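Local coordinates for DNA mismatch repair protein MLH3 (PDB 6RMN) that acts in DNA mismatch repair, correcting insertion-deletion loops as a component of the MutLbeta heterodimer, at residues Phe27-Cys32 with Leu43-Gln48; Cys51-Arg56 with Cys225-Pro230; Ile55-Leu60 with Ile188-Ala193. All blocks are in the same frame, centred on the assembly; numbering follows the deposited sequence.

All three contacts lie in the C-terminal part of MLH3 held by this chain. Contact 1 is a buried strand pair, its centre about 24 Å from the centre of the chain. Contact 2 is a buried zinc site with an exposed turn at its outer end. Contact 3 is partly buried, its centre about 6 Å from the centre of the chain. Helix 48-69 follows the second strand of contact 1 directly and supplies one side of both other contacts. The chemistry changes along this path. Backbone hydrogen bonds and apolar side chains join contact 1, metal bonds dominate contact 2, and apolar packing holds contact 3. Contacts 2 and 3 share I55 and R56, and their centres are about 8 Å apart.

Contact 1: residues Phe27-Cys32 with Leu43-Gln48; sequences FILIRC and LVLVDQ
V46 O is approached by two groups of the facing strand, one N-H and one CA-H. I28 N donates to V46 O at 2.8 Å, in the carbonyl plane. F27 CA adds a CA-H...O contact to V46 O at 3.2 Å. This is the beta hairpin of strands 27-31 and 43-47, with antiparallel hydrogen-bonded pairs at I28/V46 and I30/V44. The return bond, V46 N to I28 O, is straighter, at 171° about the hydrogen. At the other pair, I30 N reaches V44 O at 2.8 Å, and V44 N bonds back to I30 O.

I28, I30, V44 and V46 pack on one face of the sheet, where helix 206-216 covers I28, I30 and V46. F27, L29, L43 and L45 are on the other face. There L45 CD2 touches both F27 CB, at 3.8 Å, and L29 CD1. L43 CD2 rests against R31 CB. The guanidinium of R31 leads out to E18 and, on the chain of another protein, to an acidic side chain and a backbone group. The F27 ring meets V46 O at its edge, in plane.

Strand 43-47 runs into helix 48-69. Q48 lays CB near I28 CD1. D47 is the N-cap, its OD1 accepting H49 N and A50 N, while the Q48 amide bonds to Q22, M199 and D202.

I30 CG1 sits between its own backbone N and carbonyl carbon (chi1 65°), 3.6 Å from V44 CB. From there I30 CD1 reaches V46 CG2 at 3.9 Å.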
loop_
_atom_site.group_PDB
_atom_site.type_symbol
_atom_site.label_atom_id
_atom_site.label_comp_id
_atom_site.label_asym_id
_atom_site.label_seq_id
_atom_site.Cartn_x
_atom_site.Cartn_y
_atom_site.Cartn_z
ATOM N N PHE B 27 -2.617 3.567 -10.079
ATOM C CA PHE B 27 -1.709 2.595 -9.483
ATOM C C PHE B 27 -2.124 2.037 -8.166
ATOM O O PHE B 27 -2.912 2.648 -7.451
ATOM C CB PHE B 27 -0.301 3.196 -9.334
ATOM C CG PHE B 27 0.228 3.877 -10.573
ATOM C CD1 PHE B 27 0.661 3.133 -11.666
ATOM C CD2 PHE B 27 0.313 5.265 -10.640
ATOM C CE1 PHE B 27 1.141 3.767 -12.813
ATOM C CE2 PHE B 27 0.806 5.898 -11.786
ATOM C CZ PHE B 27 1.218 5.144 -12.863
ATOM N N ILE B 28 -1.559 0.878 -7.828
ATOM C CA ILE B 28 -1.744 0.267 -6.521
ATOM C C ILE B 28 -0.366 0.254 -5.875
ATOM O O ILE B 28 0.538 -0.407 -6.391
ATOM C CB ILE B 28 -2.420 -1.129 -6.558
ATOM C CG1 ILE B 28 -3.847 -1.032 -7.175
ATOM C CG2 ILE B 28 -2.450 -1.746 -5.139
ATOM C CD1 ILE B 28 -4.379 -2.317 -7.785
ATOM N N LEU B 29 -0.183 1.051 -4.798
ATOM C CA LEU B 29 1.085 1.104 -4.078
ATOM C C LEU B 29 1.173 -0.085 -3.127
ATOM O O LEU B 29 0.259 -0.321 -2.328
ATOM C CB LEU B 29 1.270 2.438 -3.328
ATOM C CG LEU B 29 2.583 2.639 -2.512
ATOM C CD1 LEU B 29 3.826 2.732 -3.429
ATOM C CD2 LEU B 29 2.482 3.892 -1.618
ATOM N N ILE B 30 2.265 -0.857 -3.261
ATOM C CA ILE B 30 2.527 -2.041 -2.446
ATOM C C ILE B 30 3.896 -1.945 -1.757
ATOM O O ILE B 30 4.819 -1.301 -2.270
ATOM C CB ILE B 30 2.317 -3.370 -3.239
ATOM C CG1 ILE B 30 3.336 -3.542 -4.405
ATOM C CG2 ILE B 30 0.850 -3.505 -3.739
ATOM C CD1 ILE B 30 3.439 -4.993 -5.041
ATOM N N ARG B 31 4.001 -2.542 -0.565
ATOM C CA ARG B 31 5.242 -2.582 0.215
ATOM C C ARG B 31 5.637 -4.015 0.522
ATOM O O ARG B 31 4.760 -4.850 0.744
ATOM C CB ARG B 31 5.133 -1.777 1.530
ATOM C CG ARG B 31 3.997 -2.210 2.483
ATOM C CD ARG B 31 4.004 -1.420 3.774
ATOM N NE ARG B 31 2.896 -1.793 4.653
ATOM C CZ ARG B 31 2.871 -1.588 5.967
ATOM N NH1 ARG B 31 3.906 -1.027 6.580
ATOM N NH2 ARG B 31 1.818 -1.961 6.681
ATOM N N CYS B 32 6.951 -4.300 0.552
ATOM C CA CYS B 32 7.475 -5.619 0.919
ATOM C C CYS B 32 7.345 -5.837 2.442
ATOM O O CYS B 32 7.591 -4.926 3.241
ATOM C CB CYS B 32 8.916 -5.794 0.450
ATOM S SG CYS B 32 9.646 -7.399 0.878
ATOM N N LEU B 43 9.243 -0.583 -2.067
ATOM C CA LEU B 43 8.017 0.057 -2.568
ATOM C C LEU B 43 7.841 -0.161 -4.066
ATOM O O LEU B 43 8.763 0.095 -4.848
ATOM C CB LEU B 43 7.944 1.566 -2.228
ATOM C CG LEU B 43 7.641 2.003 -0.773
ATOM C CD1 LEU B 43 7.473 3.508 -0.694
ATOM C CD2 LEU B 43 6.372 1.360 -0.216
ATOM N N VAL B 44 6.654 -0.641 -4.464
ATOM C CA VAL B 44 6.308 -0.931 -5.858
ATOM C C VAL B 44 4.933 -0.324 -6.217
ATOM O O VAL B 44 3.992 -0.391 -5.413
ATOM C CB VAL B 44 6.362 -2.474 -6.128
ATOM C CG1 VAL B 44 5.741 -2.861 -7.473
ATOM C CG2 VAL B 44 7.785 -3.021 -6.018
ATOM N N LEU B 45 4.835 0.262 -7.441
ATOM C CA LEU B 45 3.603 0.795 -8.033
ATOM C C LEU B 45 3.134 -0.172 -9.153
ATOM O O LEU B 45 3.856 -0.405 -10.133
ATOM C CB LEU B 45 3.800 2.215 -8.593
ATOM C CG LEU B 45 3.895 3.360 -7.580
ATOM C CD1 LEU B 45 4.323 4.649 -8.266
ATOM C CD2 LEU B 45 2.573 3.589 -6.872
ATOM N N VAL B 46 1.944 -0.768 -8.964
ATOM C CA VAL B 46 1.345 -1.707 -9.904
ATOM C C VAL B 46 0.322 -0.961 -10.772
ATOM O O VAL B 46 -0.538 -0.257 -10.226
ATOM C CB VAL B 46 0.701 -2.914 -9.152
ATOM C CG1 VAL B 46 0.091 -3.919 -10.126
ATOM C CG2 VAL B 46 1.704 -3.604 -8.227
ATOM N N ASP B 47 0.402 -1.123 -12.119
ATOM C CA ASP B 47 -0.574 -0.568 -13.061
ATOM C C ASP B 47 -1.899 -1.340 -12.788
ATOM O O ASP B 47 -1.914 -2.573 -12.887
ATOM C CB ASP B 47 -0.073 -0.804 -14.496
ATOM C CG ASP B 47 -0.962 -0.323 -15.644
ATOM O OD1 ASP B 47 -2.205 -0.315 -15.481
ATOM O OD2 ASP B 47 -0.420 -0.009 -16.723
ATOM N N GLN B 48 -2.980 -0.638 -12.388
ATOM C CA GLN B 48 -4.249 -1.319 -12.061
ATOM C C GLN B 48 -4.920 -1.994 -13.269
ATOM O O GLN B 48 -5.630 -2.985 -13.099
ATOM C CB GLN B 48 -5.236 -0.393 -11.335
ATOM C CG GLN B 48 -5.881 0.676 -12.225
ATOM C CD GLN B 48 -6.509 1.784 -11.447
ATOM O OE1 GLN B 48 -6.039 2.171 -10.377
ATOM N NE2 GLN B 48 -7.582 2.325 -11.973
#

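Contact 2: residues Cys51-Arg56 with Cys225-Pro230; sequences CDERIR and CAHGRP. With ZN (zinc ion), chain D; ZN (zinc ion), chain C.
E53 OE2 meets A226, C225 and H227 at once, and this carboxylate oxygen is the centre of the contact. E53 OE2 binds one zinc ion at 2.3 Å. The same zinc is held by C225 SG at 2.4 Å and H227 ND1 at 2.2 Å, and by a ligand from the chain of another protein. E53 OE1 binds the second zinc at 2.0 Å, together with H49, C194 and a ligand from that other chain. The carboxylate therefore bridges a dinuclear site, with the two zinc ions 3.8 Å apart. E53 belongs to the DQHA(X)2E(X)4E sequence of the MutL endonuclease family, and C225 and H227 lie in the CAHGRP segment.

The packing is tight around E53. Its CG is anti to the backbone N (chi1 -177°), and the chain stays extended beyond CG. A226 N donates to the anti lone pair of E53 OE2 at 2.9 Å, a bent bond with 136° at the hydrogen. A226 CB also comes within 3.3 Å of E53 OE2. E53 OE2 lies at the edge of the H227 ring, near its plane, because both it and H227 ND1 bind the same zinc. With a zinc on each oxygen and A226 N on OE2, the carboxylate is probably held against rotation.

The outer side is looser. C225 to G228 form a type I turn, and H227, G228, R229 and P230 are exposed. R229 N gives the zinc-bound C225 SG a weak hydrogen bond. The poorly ordered R229 side chain bonds through NE to the backbone of the partner protein's chain.

Segment 51-56 is an early part of helix 48-69. The facing loop joins helix 206-216 to strand 232-234, and helix 183-196 flanks the site through N190 and C194.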
loop_
_atom_site.group_PDB
_atom_site.type_symbol
_atom_site.label_atom_id
_atom_site.label_comp_id
_atom_site.label_asym_id
_atom_site.label_seq_id
_atom_site.Cartn_x
_atom_site.Cartn_y
_atom_site.Cartn_z
ATOM N N CYS B 51 -2.649 -5.229 -14.210
ATOM C CA CYS B 51 -2.916 -6.173 -13.128
ATOM C C CYS B 51 -4.207 -6.958 -13.406
ATOM O O CYS B 51 -4.188 -8.184 -13.410
ATOM C CB CYS B 51 -3.000 -5.424 -11.799
ATOM S SG CYS B 51 -3.400 -6.476 -10.386
ATOM N N ASP B 52 -5.317 -6.241 -13.639
ATOM C CA ASP B 52 -6.633 -6.801 -13.913
ATOM C C ASP B 52 -6.654 -7.596 -15.230
ATOM O O ASP B 52 -7.157 -8.727 -15.254
ATOM C CB ASP B 52 -7.702 -5.687 -13.909
ATOM C CG ASP B 52 -9.123 -6.191 -13.712
ATOM O OD1 ASP B 52 -9.295 -7.320 -13.156
ATOM O OD2 ASP B 52 -10.065 -5.463 -14.089
ATOM N N GLU B 53 -6.065 -7.018 -16.301
ATOM C CA GLU B 53 -5.936 -7.632 -17.629
ATOM C C GLU B 53 -5.170 -8.963 -17.551
ATOM O O GLU B 53 -5.587 -9.926 -18.193
ATOM C CB GLU B 53 -5.246 -6.660 -18.592
ATOM C CG GLU B 53 -5.099 -7.136 -20.022
ATOM C CD GLU B 53 -4.382 -6.097 -20.854
ATOM O OE1 GLU B 53 -4.988 -5.039 -21.137
ATOM O OE2 GLU B 53 -3.191 -6.313 -21.168
ATOM N N ARG B 54 -4.089 -9.016 -16.743
ATOM C CA ARG B 54 -3.284 -10.209 -16.519
ATOM C C ARG B 54 -4.091 -11.349 -15.873
ATOM O O ARG B 54 -4.026 -12.496 -16.341
ATOM C CB ARG B 54 -2.054 -9.890 -15.655
ATOM C CG ARG B 54 -1.143 -11.099 -15.456
ATOM C CD ARG B 54 -0.367 -11.314 -16.724
ATOM N NE ARG B 54 -0.566 -12.633 -17.286
ATOM C CZ ARG B 54 0.037 -13.067 -18.384
ATOM N NH1 ARG B 54 0.864 -12.273 -19.056
ATOM N NH2 ARG B 54 -0.186 -14.292 -18.824
ATOM N N ILE B 55 -4.805 -11.029 -14.776
ATOM C CA ILE B 55 -5.648 -11.976 -14.039
ATOM C C ILE B 55 -6.705 -12.535 -14.996
ATOM O O ILE B 55 -6.967 -13.740 -14.989
ATOM C CB ILE B 55 -6.322 -11.302 -12.785
ATOM C CG1 ILE B 55 -5.265 -10.805 -11.763
ATOM C CG2 ILE B 55 -7.340 -12.246 -12.107
ATOM C CD1 ILE B 55 -5.732 -9.661 -10.867
ATOM N N ARG B 56 -7.323 -11.638 -15.787
ATOM C CA ARG B 56 -8.393 -11.966 -16.720
ATOM C C ARG B 56 -7.930 -12.855 -17.859
ATOM O O ARG B 56 -8.661 -13.774 -18.218
ATOM C CB ARG B 56 -9.082 -10.693 -17.226
ATOM C CG ARG B 56 -10.029 -10.099 -16.202
ATOM C CD ARG B 56 -10.697 -8.839 -16.714
ATOM N NE ARG B 56 -11.543 -8.214 -15.687
ATOM C CZ ARG B 56 -12.818 -8.523 -15.460
ATOM N NH1 ARG B 56 -13.423 -9.450 -16.184
ATOM N NH2 ARG B 56 -13.493 -7.911 -14.498
ATOM N N CYS B 225 1.426 -7.303 -18.601
ATOM C CA CYS B 225 0.019 -7.296 -19.019
ATOM C C CYS B 225 -0.168 -8.384 -20.107
ATOM O O CYS B 225 0.797 -9.088 -20.452
ATOM C CB CYS B 225 -0.369 -5.918 -19.546
ATOM S SG CYS B 225 0.330 -5.525 -21.172
ATOM N N ALA B 226 -1.384 -8.487 -20.682
ATOM C CA ALA B 226 -1.653 -9.456 -21.755
ATOM C C ALA B 226 -0.765 -9.249 -23.000
ATOM O O ALA B 226 -0.376 -10.239 -23.605
ATOM C CB ALA B 226 -3.125 -9.442 -22.148
ATOM N N HIS B 227 -0.399 -7.984 -23.330
ATOM C CA HIS B 227 0.406 -7.579 -24.495
ATOM C C HIS B 227 1.925 -7.482 -24.234
ATOM O O HIS B 227 2.637 -6.828 -24.997
ATOM C CB HIS B 227 -0.134 -6.258 -25.087
ATOM C CG HIS B 227 -1.629 -6.236 -25.208
ATOM N ND1 HIS B 227 -2.435 -5.892 -24.133
ATOM C CD2 HIS B 227 -2.421 -6.597 -26.244
ATOM C CE1 HIS B 227 -3.681 -6.038 -24.553
ATOM N NE2 HIS B 227 -3.725 -6.458 -25.815
ATOM N N GLY B 228 2.404 -8.146 -23.185
ATOM C CA GLY B 228 3.824 -8.204 -22.830
ATOM C C GLY B 228 4.505 -6.979 -22.239
ATOM O O GLY B 228 5.723 -6.999 -22.066
ATOM N N ARG B 229 3.746 -5.912 -21.910
ATOM C CA ARG B 229 4.285 -4.682 -21.306
ATOM C C ARG B 229 4.355 -4.835 -19.757
ATOM O O ARG B 229 3.486 -5.507 -19.207
ATOM C CB ARG B 229 3.441 -3.453 -21.708
ATOM C CG ARG B 229 3.425 -3.202 -23.207
ATOM C CD ARG B 229 3.193 -1.746 -23.533
ATOM N NE ARG B 229 3.186 -1.493 -24.978
ATOM C CZ ARG B 229 4.225 -1.025 -25.668
ATOM N NH1 ARG B 229 5.371 -0.754 -25.055
ATOM N NH2 ARG B 229 4.125 -0.826 -26.975
ATOM N N PRO B 230 5.359 -4.253 -19.039
ATOM C CA PRO B 230 5.432 -4.435 -17.568
ATOM C C PRO B 230 4.191 -4.004 -16.796
ATOM O O PRO B 230 3.566 -3.009 -17.150
ATOM C CB PRO B 230 6.653 -3.604 -17.161
ATOM C CG PRO B 230 6.840 -2.643 -18.277
ATOM C CD PRO B 230 6.476 -3.414 -19.510
HETATM ZN ZN ZN D . -1.730 -4.874 -22.273
HETATM ZN ZN ZN C . -5.102 -3.249 -21.955
#

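Contact 3: residues Ile55-Leu60 with Ile188-Ala193; sequences IRLEEL and ILNSKA
Helix 48-69 packs here against helix 183-196, with L57 and L60 set over L189 and A193. The two short axes come within 8.8 Å, and their directions differ by 138°. A193 CB is the small group at the closest backbone approach. A193 CB lies 3.8 Å from L57 N and 4.1 Å from L57 CB. R56 passes beside it, its CD near A193 O.

L57 CG is anti to the backbone N (chi1 180°). L57 CD1 lies 3.9 Å from L189 CB and 3.3 Å from N190 OD1. The side chains of L57 and N190 cross obliquely. An alanine in place of L57 lacks CG, CD1 and CD2, and would probably leave a gap beside L189 and N190.

Both helices carry zinc ligands of the MutL-family endonuclease domain. E53 sits one turn before L57 on the first, and C194 directly follows A193 on the second. A226 of the zinc-binding loop touches both L57 and N190.

At the other end, L60 packs its CB against L189 CD1 at 4.0 Å. M127 of helix 126-132 also touches L189. L60 CD1 reaches the second helix's backbone at L189 O, 3.6 Å away. The L60 side chain crosses that of K192 at about a right angle, CD1 meeting CB.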
loop_
_atom_site.group_PDB
_atom_site.type_symbol
_atom_site.label_atom_id
_atom_site.label_comp_id
_atom_site.label_asym_id
_atom_site.label_seq_id
_atom_site.Cartn_x
_atom_site.Cartn_y
_atom_site.Cartn_z
ATOM N N ILE B 55 -4.805 -11.029 -14.776
ATOM C CA ILE B 55 -5.648 -11.976 -14.039
ATOM C C ILE B 55 -6.705 -12.535 -14.996
ATOM O O ILE B 55 -6.967 -13.740 -14.989
ATOM C CB ILE B 55 -6.322 -11.302 -12.785
ATOM C CG1 ILE B 55 -5.265 -10.805 -11.763
ATOM C CG2 ILE B 55 -7.340 -12.246 -12.107
ATOM C CD1 ILE B 55 -5.732 -9.661 -10.867
ATOM N N ARG B 56 -7.323 -11.638 -15.787
ATOM C CA ARG B 56 -8.393 -11.966 -16.720
ATOM C C ARG B 56 -7.930 -12.855 -17.859
ATOM O O ARG B 56 -8.661 -13.774 -18.218
ATOM C CB ARG B 56 -9.082 -10.693 -17.226
ATOM C CG ARG B 56 -10.029 -10.099 -16.202
ATOM C CD ARG B 56 -10.697 -8.839 -16.714
ATOM N NE ARG B 56 -11.543 -8.214 -15.687
ATOM C CZ ARG B 56 -12.818 -8.523 -15.460
ATOM N NH1 ARG B 56 -13.423 -9.450 -16.184
ATOM N NH2 ARG B 56 -13.493 -7.911 -14.498
ATOM N N LEU B 57 -6.708 -12.614 -18.386
ATOM C CA LEU B 57 -6.105 -13.395 -19.461
ATOM C C LEU B 57 -5.835 -14.818 -19.031
ATOM O O LEU B 57 -6.249 -15.749 -19.717
ATOM C CB LEU B 57 -4.814 -12.743 -20.007
ATOM C CG LEU B 57 -4.132 -13.525 -21.140
ATOM C CD1 LEU B 57 -4.900 -13.384 -22.460
ATOM C CD2 LEU B 57 -2.698 -13.143 -21.268
ATOM N N GLU B 58 -5.174 -14.990 -17.892
ATOM C CA GLU B 58 -4.858 -16.312 -17.354
ATOM C C GLU B 58 -6.131 -17.162 -17.069
ATOM O O GLU B 58 -6.080 -18.384 -17.241
ATOM C CB GLU B 58 -3.935 -16.190 -16.138
ATOM C CG GLU B 58 -2.590 -15.579 -16.505
ATOM C CD GLU B 58 -1.418 -15.967 -15.629
ATOM O OE1 GLU B 58 -1.621 -16.789 -14.708
ATOM O OE2 GLU B 58 -0.297 -15.463 -15.870
ATOM N N GLU B 59 -7.280 -16.505 -16.711
ATOM C CA GLU B 59 -8.574 -17.159 -16.502
ATOM C C GLU B 59 -9.116 -17.629 -17.847
ATOM O O GLU B 59 -9.652 -18.738 -17.938
ATOM C CB GLU B 59 -9.589 -16.198 -15.847
ATOM C CG GLU B 59 -9.373 -15.976 -14.353
ATOM C CD GLU B 59 -10.112 -14.837 -13.658
ATOM O OE1 GLU B 59 -10.859 -14.078 -14.323
ATOM O OE2 GLU B 59 -9.929 -14.705 -12.424
ATOM N N LEU B 60 -8.979 -16.784 -18.890
ATOM C CA LEU B 60 -9.450 -17.064 -20.259
ATOM C C LEU B 60 -8.682 -18.210 -20.892
ATOM O O LEU B 60 -9.293 -19.086 -21.516
ATOM C CB LEU B 60 -9.394 -15.799 -21.151
ATOM C CG LEU B 60 -10.458 -14.711 -20.892
ATOM C CD1 LEU B 60 -10.191 -13.486 -21.704
ATOM C CD2 LEU B 60 -11.851 -15.212 -21.178
ATOM N N ILE B 188 -7.576 -12.762 -29.783
ATOM C CA ILE B 188 -8.954 -12.678 -29.285
ATOM C C ILE B 188 -8.988 -12.589 -27.745
ATOM O O ILE B 188 -9.688 -11.725 -27.207
ATOM C CB ILE B 188 -9.874 -13.800 -29.853
ATOM C CG1 ILE B 188 -9.991 -13.690 -31.408
ATOM C CG2 ILE B 188 -11.260 -13.756 -29.213
ATOM C CD1 ILE B 188 -10.595 -14.920 -32.125
ATOM N N LEU B 189 -8.219 -13.452 -27.044
ATOM C CA LEU B 189 -8.185 -13.463 -25.575
ATOM C C LEU B 189 -7.524 -12.211 -25.010
ATOM O O LEU B 189 -8.001 -11.698 -24.004
ATOM C CB LEU B 189 -7.544 -14.742 -24.994
ATOM C CG LEU B 189 -8.112 -16.120 -25.417
ATOM C CD1 LEU B 189 -7.663 -17.186 -24.454
ATOM C CD2 LEU B 189 -9.654 -16.126 -25.516
ATOM N N ASN B 190 -6.469 -11.689 -25.685
ATOM C CA ASN B 190 -5.772 -10.471 -25.276
ATOM C C ASN B 190 -6.694 -9.289 -25.295
ATOM O O ASN B 190 -6.681 -8.512 -24.332
ATOM C CB ASN B 190 -4.547 -10.185 -26.146
ATOM C CG ASN B 190 -3.334 -11.006 -25.803
ATOM O OD1 ASN B 190 -3.362 -11.849 -24.901
ATOM N ND2 ASN B 190 -2.240 -10.788 -26.537
ATOM N N SER B 191 -7.514 -9.167 -26.358
ATOM C CA SER B 191 -8.452 -8.061 -26.527
ATOM C C SER B 191 -9.676 -8.155 -25.624
ATOM O O SER B 191 -10.176 -7.113 -25.216
ATOM C CB SER B 191 -8.850 -7.879 -27.987
ATOM O OG SER B 191 -9.649 -8.959 -28.438
ATOM N N LYS B 192 -10.174 -9.373 -25.323
ATOM C CA LYS B 192 -11.307 -9.562 -24.401
ATOM C C LYS B 192 -10.887 -9.176 -22.965
ATOM O O LYS B 192 -11.667 -8.551 -22.251
ATOM C CB LYS B 192 -11.772 -11.026 -24.389
ATOM C CG LYS B 192 -12.599 -11.454 -25.574
ATOM C CD LYS B 192 -13.038 -12.909 -25.409
ATOM C CE LYS B 192 -13.674 -13.505 -26.652
ATOM N NZ LYS B 192 -14.982 -12.888 -26.989
ATOM N N ALA B 193 -9.665 -9.575 -22.550
ATOM C CA ALA B 193 -9.095 -9.305 -21.226
ATOM C C ALA B 193 -8.865 -7.806 -21.048
ATOM O O ALA B 193 -9.266 -7.253 -20.022
ATOM C CB ALA B 193 -7.794 -10.078 -21.037
#